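Local coordinates for protein CT_858 (Chlamydia trachomatis, PDB 3DPM), which probably acts as a serine-type endopeptidase, cutting peptide bonds within protein chains, at residues K25-Q30 / F524-G529; G113-E118 / K169-F174; G343-Y348 / N401-T406. All coordinates share one frame; numbering follows the deposited sequence.

Overall arrangement
Contact 3 touches the bound LAS and contact 1 lies near it, with the Glu526 side chain about 10 Å away; contact 3 and the loop 524-529 lie in the peptidase S41 part, and nearest atoms of the two contacts are about 11 Å apart. Contact 2 belongs to the PDZ domain, its centre about 38 Å from that of contact 1. No secondary-structure element is shared. Contact 1 is buried and joins a helix near the N-terminus to a late loop through an indole and a lysine salt bridge. Contact 3, partly buried, sets a helix start against a hairpin turn, with a serine–glutamate hydrogen bond and apolar packing. Contact 2, the most peripheral, relies on strand-to-strand backbone bonds, with arginine–carboxylate pairs alongside.

Contact 1: residues K25-Q30 / F524-G529; sequences KTWKEQ and FIENIG
Trp27 and Glu526 mark the closest approach of the two backbones, their CA atoms 8.5 Å apart, so the helix 25-30 and the irregular segment 524-529 are bridged mainly by side chains, with Glu526 O also close to the indole. The indole of Trp27 does most of this work. Its CG stands anti to the backbone N (chi1 165°), which carries the ring away from the helix and in among four residues of the loop. Phe524 lies over one face of the ring, with Trp27 CZ3 3.6 Å from Phe524 CD1; the two ring planes are inclined by 43°, an oblique meeting. The far end of the six-membered ring meets the tip of Ile528, CH2 of Trp27 being 3.4 Å from CD1 of Ile528. At the pyrrole side, Asn527 reaches the ring edge with its CB in plane. The polar counterpart is Lys28, whose NZ forms a salt bridge with Glu526 OE2 at 3.1 Å, approaching that oxygen on the anti side and slightly out of the carboxylate plane. A bend at chi2 starts the lysine on this course before its chain runs out extended. The same NZ also bonds to Asn70 O, which gives the ammonium group a second fixed partner. The other oxygen, Glu526 OE1, accepts a weak bond from Gly493 N. This buried packing ties helix 25-31 to the S41 loop between strands 507-518 and 534-535. Around it, Tyr31 stacks on Trp27, strand 507-518 supports Trp27 through Leu516 and Phe524 through Val518, and Ile525 is directed into helix 468-478.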
loop_
_atom_site.group_PDB
_atom_site.type_symbol
_atom_site.label_atom_id
_atom_site.label_comp_id
_atom_site.label_asym_id
_atom_site.label_seq_id
_atom_site.Cartn_x
_atom_site.Cartn_y
_atom_site.Cartn_z
ATOM N N LYS A 25 8.374 -7.378 -21.980
ATOM C CA LYS A 25 9.796 -7.646 -22.229
ATOM C C LYS A 25 10.055 -8.166 -23.645
ATOM O O LYS A 25 10.847 -7.592 -24.389
ATOM C CB LYS A 25 10.371 -8.649 -21.211
ATOM C CG LYS A 25 11.890 -8.825 -21.354
ATOM C CD LYS A 25 12.543 -9.495 -20.148
ATOM C CE LYS A 25 12.475 -11.019 -20.217
ATOM N NZ LYS A 25 13.384 -11.581 -21.261
ATOM N N THR A 26 9.387 -9.259 -24.005
ATOM C CA THR A 26 9.526 -9.849 -25.332
ATOM C C THR A 26 9.254 -8.826 -26.432
ATOM O O THR A 26 9.893 -8.838 -27.478
ATOM C CB THR A 26 8.551 -11.012 -25.507
ATOM O OG1 THR A 26 8.897 -12.055 -24.586
ATOM C CG2 THR A 26 8.604 -11.548 -26.926
ATOM N N TRP A 27 8.293 -7.945 -26.198
ATOM C CA TRP A 27 7.955 -6.931 -27.183
ATOM C C TRP A 27 9.050 -5.873 -27.302
ATOM O O TRP A 27 9.359 -5.410 -28.403
ATOM C CB TRP A 27 6.608 -6.274 -26.832
ATOM C CG TRP A 27 6.335 -4.979 -27.569
ATOM C CD1 TRP A 27 6.573 -3.711 -27.116
ATOM C CD2 TRP A 27 5.827 -4.837 -28.903
ATOM N NE1 TRP A 27 6.251 -2.792 -28.082
ATOM C CE2 TRP A 27 5.788 -3.454 -29.190
ATOM C CE3 TRP A 27 5.405 -5.743 -29.885
ATOM C CZ2 TRP A 27 5.340 -2.953 -30.421
ATOM C CZ3 TRP A 27 4.962 -5.248 -31.105
ATOM C CH2 TRP A 27 4.934 -3.865 -31.363
ATOM N N LYS A 28 9.642 -5.496 -26.177
ATOM C CA LYS A 28 10.684 -4.482 -26.197
ATOM C C LYS A 28 11.952 -5.008 -26.876
ATOM O O LYS A 28 12.702 -4.250 -27.495
ATOM C CB LYS A 28 10.992 -4.012 -24.762
ATOM C CG LYS A 28 9.783 -3.418 -24.031
ATOM C CD LYS A 28 9.313 -2.116 -24.662
ATOM C CE LYS A 28 8.072 -1.566 -23.975
ATOM N NZ LYS A 28 7.706 -0.211 -24.476
ATOM N N GLU A 29 12.181 -6.311 -26.770
ATOM C CA GLU A 29 13.362 -6.920 -27.375
ATOM C C GLU A 29 13.264 -6.953 -28.901
ATOM O O GLU A 29 14.244 -6.708 -29.605
ATOM C CB GLU A 29 13.555 -8.348 -26.849
ATOM C CG GLU A 29 13.573 -8.451 -25.327
ATOM C CD GLU A 29 13.611 -9.898 -24.808
ATOM O OE1 GLU A 29 12.994 -10.802 -25.429
ATOM O OE2 GLU A 29 14.245 -10.127 -23.756
ATOM N N GLN A 30 12.072 -7.236 -29.409
ATOM C CA GLN A 30 11.884 -7.321 -30.846
ATOM C C GLN A 30 11.492 -6.032 -31.555
ATOM O O GLN A 30 11.951 -5.783 -32.664
ATOM C CB GLN A 30 10.883 -8.431 -31.151
ATOM C CG GLN A 30 11.410 -9.797 -30.752
ATOM C CD GLN A 30 10.330 -10.845 -30.696
ATOM O OE1 GLN A 30 9.632 -11.089 -31.679
ATOM N NE2 GLN A 30 10.185 -11.479 -29.535
ATOM N N PHE A 524 -0.707 -4.536 -31.269
ATOM C CA PHE A 524 -0.409 -4.099 -29.926
ATOM C C PHE A 524 -0.580 -2.595 -29.860
ATOM O O PHE A 524 -0.487 -1.910 -30.874
ATOM C CB PHE A 524 1.021 -4.470 -29.534
ATOM C CG PHE A 524 1.249 -5.940 -29.428
ATOM C CD1 PHE A 524 1.754 -6.649 -30.499
ATOM C CD2 PHE A 524 0.890 -6.629 -28.275
ATOM C CE1 PHE A 524 1.896 -8.035 -30.432
ATOM C CE2 PHE A 524 1.026 -8.011 -28.195
ATOM C CZ PHE A 524 1.528 -8.716 -29.275
ATOM N N ILE A 525 -0.839 -2.095 -28.658
ATOM C CA ILE A 525 -1.019 -0.673 -28.424
ATOM C C ILE A 525 0.299 -0.098 -27.888
ATOM O O ILE A 525 0.648 1.052 -28.158
ATOM C CB ILE A 525 -2.190 -0.455 -27.416
ATOM C CG1 ILE A 525 -3.516 -0.752 -28.121
ATOM C CG2 ILE A 525 -2.185 0.958 -26.861
ATOM C CD1 ILE A 525 -4.681 -1.052 -27.183
ATOM N N GLU A 526 1.036 -0.927 -27.151
ATOM C CA GLU A 526 2.320 -0.542 -26.554
ATOM C C GLU A 526 3.296 0.011 -27.587
ATOM O O GLU A 526 3.654 -0.686 -28.532
ATOM C CB GLU A 526 2.945 -1.753 -25.849
ATOM C CG GLU A 526 4.175 -1.457 -24.990
ATOM C CD GLU A 526 3.882 -0.498 -23.856
ATOM O OE1 GLU A 526 2.783 -0.615 -23.266
ATOM O OE2 GLU A 526 4.750 0.358 -23.551
ATOM N N ASN A 527 3.718 1.261 -27.389
ATOM C CA ASN A 527 4.652 1.953 -28.282
ATOM C C ASN A 527 4.045 2.398 -29.610
ATOM O O ASN A 527 4.505 3.357 -30.224
ATOM C CB ASN A 527 5.867 1.077 -28.582
ATOM C CG ASN A 527 6.855 1.034 -27.438
ATOM O OD1 ASN A 527 7.368 2.069 -27.009
ATOM N ND2 ASN A 527 7.139 -0.165 -26.943
ATOM N N ILE A 528 3.014 1.700 -30.057
ATOM C CA ILE A 528 2.389 2.029 -31.326
ATOM C C ILE A 528 1.207 2.972 -31.141
ATOM O O ILE A 528 0.969 3.851 -31.969
ATOM C CB ILE A 528 1.917 0.741 -32.027
ATOM C CG1 ILE A 528 3.105 -0.203 -32.192
ATOM C CG2 ILE A 528 1.284 1.066 -33.377
ATOM C CD1 ILE A 528 2.687 -1.621 -32.487
ATOM N N GLY A 529 0.473 2.782 -30.050
ATOM C CA GLY A 529 -0.677 3.620 -29.782
ATOM C C GLY A 529 -1.725 3.486 -30.868
ATOM O O GLY A 529 -1.771 2.482 -31.582
#

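Contact 2: residues G113-E118 / K169-F174; sequences GDELLE and KIRRPF
Leu117 and Glu118 both face the single residue Lys169, a classic beta bulge that shifts the register of this antiparallel pair by one residue. The strands, 115-119 and 165-171, belong to the PDZ domain. Lys169 O takes both amides of the bulge: Leu117 N at 2.7 Å lies nearly on the line of the carbonyl bond, while Glu118 N at 3.2 Å sits in the carbonyl plane, on a lone pair. Before the bulge, Glu115 and Arg171 form a regular hydrogen-bonded pair, with Glu115 N to Arg171 O at 3.0 Å and an N-H...O angle of 174°. Leu116 and Ile170, the non-hydrogen-bonded pair, turn to the face opposite Glu115 and Arg171, where both touch Phe100 of strand 98-103. On the charged face, Arg171 and Glu115 run side by side. NH2 of Arg171 donates to Glu115 OE1 at 2.9 Å on its syn side, with the two flat groups inclined by 62°; a weak bond from NE to the same oxygen helps fix the rotation. A turn at chi3 (62°) brings the guanidinium to this position, and Leu117 CD2 lies 4.0 Å above one of its faces. Lys169 and Glu118 also point the same way, but touch through aliphatic Lys169 CE and Glu118 OE1. Near the loop end, Arg172 NH1 makes a weak salt-bridge bond to Asp114 OD1; Arg111 N also bonds to that oxygen, and Glu109 pairs with Arg172 NH2. One water there donates to both Gly113 O and Arg171 O, 2.8 Å from the latter.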
loop_
_atom_site.group_PDB
_atom_site.type_symbol
_atom_site.label_atom_id
_atom_site.label_comp_id
_atom_site.label_asym_id
_atom_site.label_seq_id
_atom_site.Cartn_x
_atom_site.Cartn_y
_atom_site.Cartn_z
ATOM N N GLY A 113 3.278 33.687 -27.719
ATOM C CA GLY A 113 3.443 33.884 -29.142
ATOM C C GLY A 113 4.906 33.924 -29.519
ATOM O O GLY A 113 5.270 33.571 -30.636
ATOM N N ASP A 114 5.753 34.360 -28.594
ATOM C CA ASP A 114 7.185 34.420 -28.869
ATOM C C ASP A 114 7.689 33.026 -29.231
ATOM O O ASP A 114 7.136 32.028 -28.779
ATOM C CB ASP A 114 7.948 34.952 -27.642
ATOM C CG ASP A 114 7.739 36.453 -27.421
ATOM O OD1 ASP A 114 8.236 36.994 -26.403
ATOM O OD2 ASP A 114 7.083 37.100 -28.269
ATOM N N GLU A 115 8.726 32.958 -30.058
ATOM C CA GLU A 115 9.298 31.674 -30.441
ATOM C C GLU A 115 10.539 31.422 -29.595
ATOM O O GLU A 115 11.368 32.315 -29.418
ATOM C CB GLU A 115 9.697 31.660 -31.915
ATOM C CG GLU A 115 9.905 30.260 -32.456
ATOM C CD GLU A 115 10.740 30.231 -33.723
ATOM O OE1 GLU A 115 10.559 31.124 -34.578
ATOM O OE2 GLU A 115 11.573 29.306 -33.874
ATOM N N LEU A 116 10.658 30.209 -29.064
ATOM C CA LEU A 116 11.809 29.847 -28.251
ATOM C C LEU A 116 12.856 29.241 -29.174
ATOM O O LEU A 116 12.616 28.201 -29.795
ATOM C CB LEU A 116 11.417 28.840 -27.159
ATOM C CG LEU A 116 12.615 28.217 -26.419
ATOM C CD1 LEU A 116 13.380 29.297 -25.650
ATOM C CD2 LEU A 116 12.132 27.107 -25.483
ATOM N N LEU A 117 14.017 29.886 -29.257
ATOM C CA LEU A 117 15.085 29.420 -30.135
ATOM C C LEU A 117 16.166 28.607 -29.430
ATOM O O LEU A 117 16.593 27.563 -29.933
ATOM C CB LEU A 117 15.736 30.613 -30.856
ATOM C CG LEU A 117 14.816 31.544 -31.658
ATOM C CD1 LEU A 117 15.637 32.654 -32.296
ATOM C CD2 LEU A 117 14.075 30.756 -32.729
ATOM N N GLU A 118 16.619 29.079 -28.274
ATOM C CA GLU A 118 17.664 28.376 -27.552
ATOM C C GLU A 118 17.464 28.381 -26.043
ATOM O O GLU A 118 16.671 29.138 -25.502
ATOM C CB GLU A 118 19.028 28.995 -27.866
ATOM C CG GLU A 118 19.332 29.171 -29.348
ATOM C CD GLU A 118 20.730 29.719 -29.590
ATOM O OE1 GLU A 118 21.344 30.234 -28.627
ATOM O OE2 GLU A 118 21.217 29.646 -30.741
ATOM N N LYS A 169 16.813 32.189 -25.537
ATOM C CA LYS A 169 16.848 33.068 -26.696
ATOM C C LYS A 169 15.501 32.929 -27.388
ATOM O O LYS A 169 15.095 31.826 -27.746
ATOM C CB LYS A 169 17.957 32.676 -27.676
ATOM C CG LYS A 169 18.066 33.639 -28.845
ATOM C CD LYS A 169 18.940 33.110 -29.969
ATOM C CE LYS A 169 20.410 33.148 -29.608
ATOM N NZ LYS A 169 20.811 34.544 -29.289
ATOM N N ILE A 170 14.800 34.043 -27.564
ATOM C CA ILE A 170 13.500 34.013 -28.216
ATOM C C ILE A 170 13.435 34.968 -29.402
ATOM O O ILE A 170 14.329 35.782 -29.617
ATOM C CB ILE A 170 12.350 34.376 -27.220
ATOM C CG1 ILE A 170 12.048 35.881 -27.254
ATOM C CG2 ILE A 170 12.748 33.972 -25.804
ATOM C CD1 ILE A 170 13.128 36.738 -26.689
ATOM N N ARG A 171 12.364 34.849 -30.173
ATOM C CA ARG A 171 12.145 35.705 -31.324
ATOM C C ARG A 171 10.743 36.295 -31.219
ATOM O O ARG A 171 9.764 35.573 -31.027
ATOM C CB ARG A 171 12.294 34.904 -32.623
ATOM C CG ARG A 171 12.044 35.705 -33.897
ATOM C CD ARG A 171 12.824 35.144 -35.089
ATOM N NE ARG A 171 12.432 33.777 -35.436
ATOM C CZ ARG A 171 13.191 32.922 -36.129
ATOM N NH1 ARG A 171 14.402 33.288 -36.553
ATOM N NH2 ARG A 171 12.743 31.696 -36.400
ATOM N N ARG A 172 10.669 37.618 -31.312
ATOM C CA ARG A 172 9.407 38.344 -31.263
ATOM C C ARG A 172 8.684 38.082 -32.574
ATOM O O ARG A 172 9.314 37.774 -33.588
ATOM C CB ARG A 172 9.650 39.843 -31.167
ATOM C CG ARG A 172 10.597 40.267 -30.091
ATOM C CD ARG A 172 10.025 39.969 -28.746
ATOM N NE ARG A 172 10.779 40.654 -27.709
ATOM C CZ ARG A 172 10.519 40.540 -26.414
ATOM N NH1 ARG A 172 9.511 39.763 -26.011
ATOM N NH2 ARG A 172 11.271 41.193 -25.529
ATOM N N PRO A 173 7.352 38.221 -32.580
ATOM C CA PRO A 173 6.622 37.981 -33.824
ATOM C C PRO A 173 7.068 38.900 -34.956
ATOM O O PRO A 173 7.025 38.514 -36.122
ATOM C CB PRO A 173 5.162 38.194 -33.416
ATOM C CG PRO A 173 5.261 39.143 -32.248
ATOM C CD PRO A 173 6.431 38.583 -31.490
ATOM N N PHE A 174 7.516 40.105 -34.625
ATOM C CA PHE A 174 7.949 41.011 -35.669
ATOM C C PHE A 174 9.430 40.966 -36.015
ATOM O O PHE A 174 9.982 41.936 -36.523
ATOM C CB PHE A 174 7.506 42.438 -35.352
ATOM C CG PHE A 174 6.015 42.621 -35.395
ATOM C CD1 PHE A 174 5.280 42.765 -34.221
ATOM C CD2 PHE A 174 5.336 42.591 -36.611
ATOM C CE1 PHE A 174 3.885 42.872 -34.255
ATOM C CE2 PHE A 174 3.939 42.698 -36.658
ATOM C CZ PHE A 174 3.214 42.837 -35.479
HETATM O O HOH W 1 7.425 34.734 -32.337
#

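Contact 3: residues G343-Y348 / N401-T406; sequences GGSVLY and NMEGYT. With LAS (N-acetyl-S-({(2R,3S,4R)-3-hydroxy-2-[(1S)-1-hydroxy-2-methylpropyl]-4-methyl-5-oxopyrrolidin-2-yl}carbonyl)cysteine), chain C.
Ahead of Ser345, which makes the polar link to Glu403, the segment 343-348 begins with two glycines beside LAS. Gly343 has a positive phi. Gly344 N is modelled as hydrogen-bonded to the ligand carbonyl oxygen O19, although the separation is too short to be trusted in detail. Ser345 then turns toward the hairpin. Its OG, anti to the backbone N, donates to Glu403 OE1 in a very short bond of 2.5 Å, and as N-cap of the helix it accepts a weak bond from Tyr348 N at 3.4 Å. One hydroxyl thus joins the helix start to the carboxylate, while Trp303 NE1 gives OE1 of Glu403 a second donor. This helix, 346-354, comes after strand 333-337 of the seven-stranded mixed sheet, and the whole region falls in the peptidase S41 family, of the ClpP/crotonase clan. Val346 points away from the hairpin, and the closeness of its CG2 to LAS is doubtful, because the ligand atom it meets, C16, clashes with Gly344 O in the model. Leu347 faces the type I' turn from Met402 to Tyr405: its CD1 comes within 4.0 Å of Met402 CE, the two side chains crossing at a slant, and its CB is 4.1 Å from Glu403 CB. The bend of Met402 at chi3 (93°) helps bring its methyl alongside the leucine. Tyr348 makes the nearest backbone approach, CA to CA 5.1 Å from Glu403; its CA meets Glu403 O in a CH...O contact of 3.5 Å, the angle at H being 157°, and the same oxygen lies in plane at the edge of its ring.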
loop_
_atom_site.group_PDB
_atom_site.type_symbol
_atom_site.label_atom_id
_atom_site.label_comp_id
_atom_site.label_asym_id
_atom_site.label_seq_id
_atom_site.Cartn_x
_atom_site.Cartn_y
_atom_site.Cartn_z
ATOM N N GLY A 343 -5.238 9.259 -18.621
ATOM C CA GLY A 343 -5.826 7.945 -18.422
ATOM C C GLY A 343 -6.352 7.857 -16.992
ATOM O O GLY A 343 -6.603 8.890 -16.372
ATOM N N GLY A 344 -6.528 6.645 -16.469
ATOM C CA GLY A 344 -7.017 6.469 -15.107
ATOM C C GLY A 344 -7.826 5.195 -14.886
ATOM O O GLY A 344 -7.427 4.120 -15.311
ATOM N N SER A 345 -8.982 5.320 -14.238
ATOM C CA SER A 345 -9.836 4.172 -13.958
ATOM C C SER A 345 -10.554 3.561 -15.161
ATOM O O SER A 345 -11.378 4.211 -15.815
ATOM C CB SER A 345 -10.873 4.543 -12.904
ATOM O OG SER A 345 -11.882 3.551 -12.856
ATOM N N VAL A 346 -10.253 2.292 -15.418
ATOM C CA VAL A 346 -10.835 1.529 -16.523
ATOM C C VAL A 346 -12.366 1.433 -16.465
ATOM O O VAL A 346 -13.053 1.631 -17.470
ATOM C CB VAL A 346 -10.272 0.089 -16.548
ATOM C CG1 VAL A 346 -10.741 -0.633 -17.783
ATOM C CG2 VAL A 346 -8.761 0.121 -16.501
ATOM N N LEU A 347 -12.897 1.111 -15.291
ATOM C CA LEU A 347 -14.341 0.984 -15.134
ATOM C C LEU A 347 -15.056 2.275 -15.500
ATOM O O LEU A 347 -16.071 2.258 -16.191
ATOM C CB LEU A 347 -14.671 0.569 -13.702
ATOM C CG LEU A 347 -14.264 -0.880 -13.430
ATOM C CD1 LEU A 347 -14.435 -1.185 -11.960
ATOM C CD2 LEU A 347 -15.108 -1.820 -14.293
ATOM N N TYR A 348 -14.503 3.390 -15.036
ATOM C CA TYR A 348 -15.045 4.711 -15.314
ATOM C C TYR A 348 -15.010 4.937 -16.831
ATOM O O TYR A 348 -15.912 5.554 -17.401
ATOM C CB TYR A 348 -14.196 5.758 -14.586
ATOM C CG TYR A 348 -14.580 7.190 -14.846
ATOM C CD1 TYR A 348 -15.827 7.684 -14.459
ATOM C CD2 TYR A 348 -13.688 8.063 -15.476
ATOM C CE1 TYR A 348 -16.182 9.021 -14.689
ATOM C CE2 TYR A 348 -14.029 9.391 -15.715
ATOM C CZ TYR A 348 -15.281 9.865 -15.320
ATOM O OH TYR A 348 -15.638 11.175 -15.576
ATOM N N ASN A 401 -23.819 0.113 -9.463
ATOM C CA ASN A 401 -22.861 0.309 -10.548
ATOM C C ASN A 401 -21.435 0.350 -10.019
ATOM O O ASN A 401 -21.214 0.543 -8.826
ATOM C CB ASN A 401 -23.130 1.624 -11.269
ATOM C CG ASN A 401 -22.858 2.824 -10.389
ATOM O OD1 ASN A 401 -23.766 3.361 -9.759
ATOM N ND2 ASN A 401 -21.597 3.237 -10.320
ATOM N N MET A 402 -20.476 0.169 -10.920
ATOM C CA MET A 402 -19.059 0.224 -10.568
ATOM C C MET A 402 -18.467 1.421 -11.308
ATOM O O MET A 402 -18.206 1.361 -12.513
ATOM C CB MET A 402 -18.342 -1.068 -10.981
ATOM C CG MET A 402 -18.691 -2.275 -10.124
ATOM S SD MET A 402 -18.198 -3.843 -10.879
ATOM C CE MET A 402 -16.543 -4.071 -10.143
ATOM N N GLU A 403 -18.292 2.516 -10.580
ATOM C CA GLU A 403 -17.750 3.750 -11.132
ATOM C C GLU A 403 -18.509 4.196 -12.373
ATOM O O GLU A 403 -17.921 4.666 -13.352
ATOM C CB GLU A 403 -16.255 3.583 -11.422
ATOM C CG GLU A 403 -15.465 3.207 -10.163
ATOM C CD GLU A 403 -13.947 3.187 -10.364
ATOM O OE1 GLU A 403 -13.412 4.120 -11.005
ATOM O OE2 GLU A 403 -13.288 2.248 -9.862
ATOM N N GLY A 404 -19.831 4.044 -12.311
ATOM C CA GLY A 404 -20.694 4.445 -13.408
ATOM C C GLY A 404 -21.162 3.335 -14.335
ATOM O O GLY A 404 -22.157 3.492 -15.045
ATOM N N TYR A 405 -20.448 2.218 -14.356
ATOM C CA TYR A 405 -20.842 1.126 -15.232
ATOM C C TYR A 405 -21.954 0.290 -14.608
ATOM O O TYR A 405 -21.786 -0.292 -13.542
ATOM C CB TYR A 405 -19.657 0.223 -15.554
ATOM C CG TYR A 405 -19.932 -0.648 -16.752
ATOM C CD1 TYR A 405 -19.859 -0.123 -18.044
ATOM C CD2 TYR A 405 -20.320 -1.978 -16.601
ATOM C CE1 TYR A 405 -20.163 -0.898 -19.150
ATOM C CE2 TYR A 405 -20.631 -2.765 -17.703
ATOM C CZ TYR A 405 -20.550 -2.222 -18.972
ATOM O OH TYR A 405 -20.848 -3.001 -20.062
ATOM N N THR A 406 -23.084 0.229 -15.297
ATOM C CA THR A 406 -24.248 -0.506 -14.824
ATOM C C THR A 406 -23.958 -1.947 -14.403
ATOM O O THR A 406 -23.470 -2.745 -15.198
ATOM C CB THR A 406 -25.352 -0.510 -15.899
ATOM O OG1 THR A 406 -25.679 0.848 -16.247
ATOM C CG2 THR A 406 -26.602 -1.228 -15.377
HETATM C C18 LAS C . -4.188 4.010 -17.154
HETATM O O19 LAS C . -5.012 4.916 -16.936
HETATM C C9 LAS C . -3.795 3.073 -16.009
HETATM C C10 LAS C . -3.904 1.600 -16.445
HETATM C C11 LAS C . -5.278 1.004 -16.744
HETATM C C16 LAS C . -6.352 2.083 -16.850
HETATM C C12 LAS C . -5.136 0.260 -18.073
HETATM O O17 LAS C . -3.363 0.820 -15.384
HETATM N N8 LAS C . -4.532 3.451 -14.756
HETATM C C6 LAS C . -3.627 3.503 -13.770
HETATM O O7 LAS C . -3.889 3.718 -12.591
HETATM C C5 LAS C . -2.212 3.160 -14.263
HETATM C C20 LAS C . -1.202 4.106 -13.602
HETATM C C3 LAS C . -2.324 3.462 -15.757
HETATM O O2 LAS C . -2.219 4.889 -15.850
#